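Local structure of ALKF (Bacillus cereus, 3ZBO) at residues 155-160 with 191-195; 135-140 with 176-180. The protein is of uncertain function but has affinity for branched DNA structures such as, probably, Holliday junctions, and is related to the HEAT-like repeat DNA glycosylases AlkC and AlkD. One frame throughout, in Å; residues are numbered along the deposited sequence.

Contact 1 of 2, residues 155-160 with 191-195; sequences ISDMLE and LHEKA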
loop_
_atom_site.group_PDB
_atom_site.type_symbol
_atom_site.label_atom_id
_atom_site.label_comp_id
_atom_site.label_asym_id
_atom_site.label_seq_id
_atom_site.Cartn_x
_atom_site.Cartn_y
_atom_site.Cartn_z
ATOM N N ILE A 155 -12.637 6.523 12.336
ATOM C CA ILE A 155 -12.805 5.376 11.381
ATOM C C ILE A 155 -14.229 5.265 10.891
ATOM O O ILE A 155 -14.499 4.997 9.730
ATOM C CB ILE A 155 -12.335 4.062 12.073
ATOM C CG1 ILE A 155 -10.886 4.122 12.503
ATOM C CG2 ILE A 155 -12.595 2.825 11.122
ATOM C CD1 ILE A 155 -9.838 4.434 11.409
ATOM N N SER A 156 -15.240 5.504 11.775
ATOM C CA SER A 156 -16.593 5.460 11.321
ATOM C C SER A 156 -16.893 6.499 10.238
ATOM O O SER A 156 -17.581 6.197 9.242
ATOM C CB SER A 156 -17.468 5.651 12.595
ATOM O OG SER A 156 -18.831 5.604 12.249
ATOM N N ASP A 157 -16.367 7.713 10.439
ATOM C CA ASP A 157 -16.598 8.780 9.466
ATOM C C ASP A 157 -15.897 8.416 8.123
ATOM O O ASP A 157 -16.445 8.699 7.032
ATOM C CB ASP A 157 -16.041 10.099 10.005
ATOM C CG ASP A 157 -16.878 10.716 11.097
ATOM O OD1 ASP A 157 -18.006 10.306 11.289
ATOM O OD2 ASP A 157 -16.329 11.691 11.683
ATOM N N MET A 158 -14.729 7.781 8.216
ATOM C CA MET A 158 -14.057 7.274 7.029
ATOM C C MET A 158 -14.876 6.203 6.319
ATOM O O MET A 158 -14.945 6.217 5.045
ATOM C CB MET A 158 -12.666 6.744 7.399
ATOM C CG MET A 158 -11.716 7.887 7.783
ATOM S SD MET A 158 -10.212 7.297 8.466
ATOM C CE MET A 158 -9.363 6.723 6.983
ATOM N N LEU A 159 -15.532 5.306 7.054
ATOM C CA LEU A 159 -16.380 4.313 6.371
ATOM C C LEU A 159 -17.516 5.002 5.604
ATOM O O LEU A 159 -17.906 4.582 4.509
ATOM C CB LEU A 159 -17.031 3.355 7.391
ATOM C CG LEU A 159 -16.062 2.361 8.007
ATOM C CD1 LEU A 159 -16.739 1.600 9.190
ATOM C CD2 LEU A 159 -15.616 1.346 6.969
ATOM N N GLU A 160 -18.112 6.051 6.275
ATOM C CA GLU A 160 -19.187 6.781 5.595
ATOM C C GLU A 160 -18.714 7.513 4.346
ATOM O O GLU A 160 -19.424 7.499 3.335
ATOM C CB GLU A 160 -19.796 7.794 6.556
ATOM C CG GLU A 160 -20.641 7.195 7.632
ATOM C CD GLU A 160 -21.850 6.457 7.132
ATOM O OE1 GLU A 160 -22.498 6.904 6.155
ATOM O OE2 GLU A 160 -22.225 5.410 7.694
ATOM N N LEU A 191 -15.871 -1.626 14.772
ATOM C CA LEU A 191 -16.784 -1.289 13.726
ATOM C C LEU A 191 -16.934 -2.449 12.725
ATOM O O LEU A 191 -17.323 -2.227 11.564
ATOM C CB LEU A 191 -16.246 -0.042 12.954
ATOM C CG LEU A 191 -16.319 1.208 13.834
ATOM C CD1 LEU A 191 -15.638 2.352 13.155
ATOM C CD2 LEU A 191 -17.721 1.562 14.191
ATOM N N HIS A 192 -16.787 -3.685 13.266
ATOM C CA HIS A 192 -17.055 -4.859 12.378
ATOM C C HIS A 192 -18.431 -4.812 11.737
ATOM O O HIS A 192 -18.566 -4.943 10.483
ATOM C CB HIS A 192 -16.921 -6.169 13.185
ATOM C CG HIS A 192 -17.353 -7.320 12.367
ATOM N ND1 HIS A 192 -18.459 -8.130 12.582
ATOM C CD2 HIS A 192 -16.808 -7.723 11.211
ATOM C CE1 HIS A 192 -18.526 -9.053 11.607
ATOM N NE2 HIS A 192 -17.513 -8.819 10.783
ATOM N N GLU A 193 -19.489 -4.594 12.538
ATOM C CA GLU A 193 -20.829 -4.673 11.961
ATOM C C GLU A 193 -21.096 -3.553 10.985
ATOM O O GLU A 193 -21.688 -3.810 9.942
ATOM C CB GLU A 193 -21.882 -4.697 13.088
ATOM C CG GLU A 193 -21.616 -5.875 14.061
ATOM C CD GLU A 193 -20.359 -5.640 15.073
ATOM O OE1 GLU A 193 -19.789 -4.436 15.343
ATOM O OE2 GLU A 193 -19.914 -6.749 15.590
ATOM N N LYS A 194 -20.619 -2.324 11.277
ATOM C CA LYS A 194 -20.893 -1.204 10.356
ATOM C C LYS A 194 -20.163 -1.439 9.030
ATOM O O LYS A 194 -20.688 -1.083 8.003
ATOM C CB LYS A 194 -20.411 0.106 10.976
ATOM C CG LYS A 194 -20.629 1.309 10.113
ATOM C CD LYS A 194 -20.194 2.647 10.804
ATOM C CE LYS A 194 -20.554 3.764 9.859
ATOM N NZ LYS A 194 -21.964 4.229 10.045
ATOM N N ALA A 195 -18.927 -1.973 9.114
ATOM C CA ALA A 195 -18.159 -2.182 7.863
ATOM C C ALA A 195 -18.844 -3.219 6.961
ATOM O O ALA A 195 -18.863 -3.109 5.730
ATOM C CB ALA A 195 -16.680 -2.578 8.170
#
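K194 leaves its helix with CG anti to the backbone N (chi1 179°) and stays extended as far as CE; a bend at chi4 (87°) then swings NZ onto the carboxylate of E160, whose own chain is folded at chi2 so that OE2 comes back to meet it. The two helices concerned, 152-165 and 192-202, are part of a mainly helical fold, consistent with the HEAT-like repeat architecture of the AlkD-like family. NZ and OE2 of these two residues lie 2.6 Å apart in a hydrogen-bonded salt bridge that uses the anti lone pair of OE2, directed away from the other oxygen, and the two side chains cross at about a right angle. The bridge forms at a partly exposed margin, while L159 and L191 are buried.

On its way to E160 the aliphatic part of K194 runs past L159 in the opposite direction, with L159 CD1 4.0 Å from K194 CD. The same methyl lies near L191 CB, and the other branch of the leucine, CD2, approaches A195 CB at 4.2 Å, so the two branches of L159 reach L191, K194 and A195 between them. Helix 171-187 adds L181 against L159 and A185 against A195.

L191 stands at the N-cap position of helix 192-202, with its CB directed toward the 155-160 segment. L191 CD1 comes 3.5 Å from the backbone N of S156 and 3.7 Å from I155 CG2, joining the start of the later helix to the first turns of helix 152-165. I155 also packs on V184 and Y188. S156 OG, placed opposite the residue's own backbone N, lies 3.5 Å from K194 CE, just short of the charged end of the lysine.

Contact 2 of 2, residues 135-140 with 176-180; sequences WSCYCW and AMNNF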
loop_
_atom_site.group_PDB
_atom_site.type_symbol
_atom_site.label_atom_id
_atom_site.label_comp_id
_atom_site.label_asym_id
_atom_site.label_seq_id
_atom_site.Cartn_x
_atom_site.Cartn_y
_atom_site.Cartn_z
ATOM N N TRP A 135 -5.346 5.865 1.832
ATOM C CA TRP A 135 -6.295 4.738 2.224
ATOM C C TRP A 135 -5.493 3.498 2.448
ATOM O O TRP A 135 -5.772 2.772 3.430
ATOM C CB TRP A 135 -7.329 4.549 1.131
ATOM C CG TRP A 135 -8.322 5.713 1.080
ATOM C CD1 TRP A 135 -8.440 6.695 0.146
ATOM C CD2 TRP A 135 -9.422 5.913 2.015
ATOM N NE1 TRP A 135 -9.491 7.544 0.471
ATOM C CE2 TRP A 135 -10.115 7.061 1.596
ATOM C CE3 TRP A 135 -9.875 5.205 3.159
ATOM C CZ2 TRP A 135 -11.256 7.562 2.260
ATOM C CZ3 TRP A 135 -10.984 5.667 3.832
ATOM C CH2 TRP A 135 -11.697 6.841 3.408
ATOM N N SER A 136 -4.491 3.225 1.572
ATOM C CA SER A 136 -3.686 2.004 1.751
ATOM C C SER A 136 -2.945 2.035 3.117
ATOM O O SER A 136 -2.918 1.014 3.786
ATOM C CB SER A 136 -2.661 1.841 0.631
ATOM O OG SER A 136 -3.346 1.657 -0.661
ATOM N N CYS A 137 -2.380 3.185 3.443
ATOM C CA CYS A 137 -1.643 3.265 4.723
ATOM C C CYS A 137 -2.575 2.929 5.843
ATOM O O CYS A 137 -2.107 2.182 6.750
ATOM C CB CYS A 137 -1.167 4.695 4.806
ATOM S SG CYS A 137 -0.194 4.966 6.350
ATOM N N TYR A 138 -3.819 3.399 5.829
ATOM C CA TYR A 138 -4.724 2.996 6.914
ATOM C C TYR A 138 -4.907 1.483 6.965
ATOM O O TYR A 138 -5.027 0.897 8.052
ATOM C CB TYR A 138 -6.093 3.675 6.903
ATOM C CG TYR A 138 -6.059 4.983 7.639
ATOM C CD1 TYR A 138 -5.692 6.171 6.989
ATOM C CD2 TYR A 138 -6.312 4.996 9.022
ATOM C CE1 TYR A 138 -5.644 7.358 7.734
ATOM C CE2 TYR A 138 -6.295 6.236 9.733
ATOM C CZ TYR A 138 -5.951 7.337 9.083
ATOM O OH TYR A 138 -5.929 8.499 9.831
ATOM N N CYS A 139 -5.044 0.841 5.811
ATOM C CA CYS A 139 -5.186 -0.637 5.846
ATOM C C CYS A 139 -3.967 -1.257 6.512
ATOM O O CYS A 139 -4.150 -2.198 7.315
ATOM C CB CYS A 139 -5.293 -1.201 4.438
ATOM S SG CYS A 139 -6.708 -0.635 3.525
ATOM N N TRP A 140 -2.730 -0.779 6.238
ATOM C CA TRP A 140 -1.550 -1.384 6.825
ATOM C C TRP A 140 -1.493 -1.052 8.292
ATOM O O TRP A 140 -1.068 -1.935 9.085
ATOM C CB TRP A 140 -0.253 -0.880 6.123
ATOM C CG TRP A 140 -0.385 -0.974 4.606
ATOM C CD1 TRP A 140 0.136 -0.017 3.750
ATOM C CD2 TRP A 140 -1.055 -1.945 3.761
ATOM N NE1 TRP A 140 -0.139 -0.340 2.425
ATOM C CE2 TRP A 140 -0.928 -1.456 2.404
ATOM C CE3 TRP A 140 -1.869 -3.117 3.998
ATOM C CZ2 TRP A 140 -1.416 -2.163 1.306
ATOM C CZ3 TRP A 140 -2.369 -3.781 2.943
ATOM C CH2 TRP A 140 -2.183 -3.304 1.571
ATOM N N ALA A 176 -8.109 1.167 -3.148
ATOM C CA ALA A 176 -7.650 1.308 -1.782
ATOM C C ALA A 176 -8.781 1.535 -0.800
ATOM O O ALA A 176 -8.716 1.010 0.357
ATOM C CB ALA A 176 -6.639 2.542 -1.689
ATOM N N MET A 177 -9.812 2.267 -1.198
ATOM C CA MET A 177 -10.982 2.449 -0.263
ATOM C C MET A 177 -11.657 1.059 -0.069
ATOM O O MET A 177 -12.184 0.800 1.019
ATOM C CB MET A 177 -11.966 3.408 -0.966
ATOM C CG MET A 177 -11.502 4.812 -0.868
ATOM S SD MET A 177 -12.822 5.731 -1.829
ATOM C CE MET A 177 -12.733 7.341 -1.035
ATOM N N ASN A 178 -11.707 0.231 -1.146
ATOM C CA ASN A 178 -12.288 -1.105 -0.959
ATOM C C ASN A 178 -11.489 -1.960 0.037
ATOM O O ASN A 178 -12.120 -2.680 0.862
ATOM C CB ASN A 178 -12.403 -1.796 -2.353
ATOM C CG ASN A 178 -13.245 -3.063 -2.308
ATOM O OD1 ASN A 178 -12.671 -4.188 -2.324
ATOM N ND2 ASN A 178 -14.513 -2.862 -2.311
ATOM N N ASN A 179 -10.166 -1.845 -0.097
ATOM C CA ASN A 179 -9.260 -2.534 0.842
ATOM C C ASN A 179 -9.594 -1.987 2.262
ATOM O O ASN A 179 -9.662 -2.813 3.233
ATOM C CB ASN A 179 -7.791 -2.299 0.358
ATOM C CG ASN A 179 -6.782 -3.072 1.150
ATOM O OD1 ASN A 179 -7.152 -4.006 1.857
ATOM N ND2 ASN A 179 -5.483 -2.774 0.932
ATOM N N PHE A 180 -9.809 -0.696 2.403
ATOM C CA PHE A 180 -10.110 -0.172 3.734
ATOM C C PHE A 180 -11.419 -0.824 4.271
ATOM O O PHE A 180 -11.459 -1.160 5.462
ATOM C CB PHE A 180 -10.158 1.384 3.619
ATOM C CG PHE A 180 -10.511 2.074 4.926
ATOM C CD1 PHE A 180 -9.497 2.378 5.832
ATOM C CD2 PHE A 180 -11.817 2.407 5.169
ATOM C CE1 PHE A 180 -9.797 3.054 7.030
ATOM C CE2 PHE A 180 -12.142 3.082 6.364
ATOM C CZ PHE A 180 -11.121 3.412 7.327
HETATM O O HOH W 1 -4.894 -0.744 -1.000
#
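The segments W135-W140 and A176-F180 run in nearly the same direction, their helix axes 25° apart and 8.3 Å at closest approach, with S136 beside A176 and C139 beside F180. The CB atoms of W135 and A176 meet at 3.5 Å, and beyond them the indole takes M177 over one face and turns its edge to F180. M177 CG sits almost squarely above the five-membered ring, 3.5 Å from its centroid and 5° off the normal, as a CH-pi contact. Its chain is extended beyond CG, which carries SD over the same ring at a greater distance as a Met-aromatic contact and brings CE to NE1 and CZ2 of the indole.

F180 meets the indole differently. The six-membered ring of W135 turns its edge to the phenyl face in a T-shaped pair, with planes at 72° and centroids 5.0 Å apart; W135 CZ3 is the atom over that face. Y138 CB reaches the edge of the phenyl ring, 3.8 Å from F180 CE1, while the Y138 hydroxyl hydrogen-bonds with D120 and K154, outside the two segments.

C139 SG packs close to the backbone of the second helix, 3.3 Å from F180 N, and against the amide carbon of N179. The side chains of N179 and W140 cross at about a right angle, with N179 ND2 nearest W140 CH2. A water links the helices here, donating to S136 OG and accepting from N179 ND2; the serine oxygen is also bonded to S132 O. M158 and V162 of helix 152-165 pack against W135 as well. Near-parallel helices whose facing side chains bury an aromatic cluster are consistent with the stacked helices of the HEAT-like repeat fold that this protein shares with the AlkD-like family.

After eight earlier helices the chain runs through helix 128-144, then 152-165, 171-187 and 192-202. Contact 2 closes the span from 135-140 to 176-180, bringing the third of these four helices back beside the first; contact 1 closes the span from 155-160 to 191-195, pairing the second with the fourth. Each contact therefore skips one helix, and the two spans cross instead of nesting. With centres about 13 Å apart, the contacts touch through M158 and L159, both against F180, with M158 CB 3.7 Å from F180 CZ. Contact 2 lies near the centre of the chain and contact 1 farther out, so together they interlock four consecutive helices within the family region.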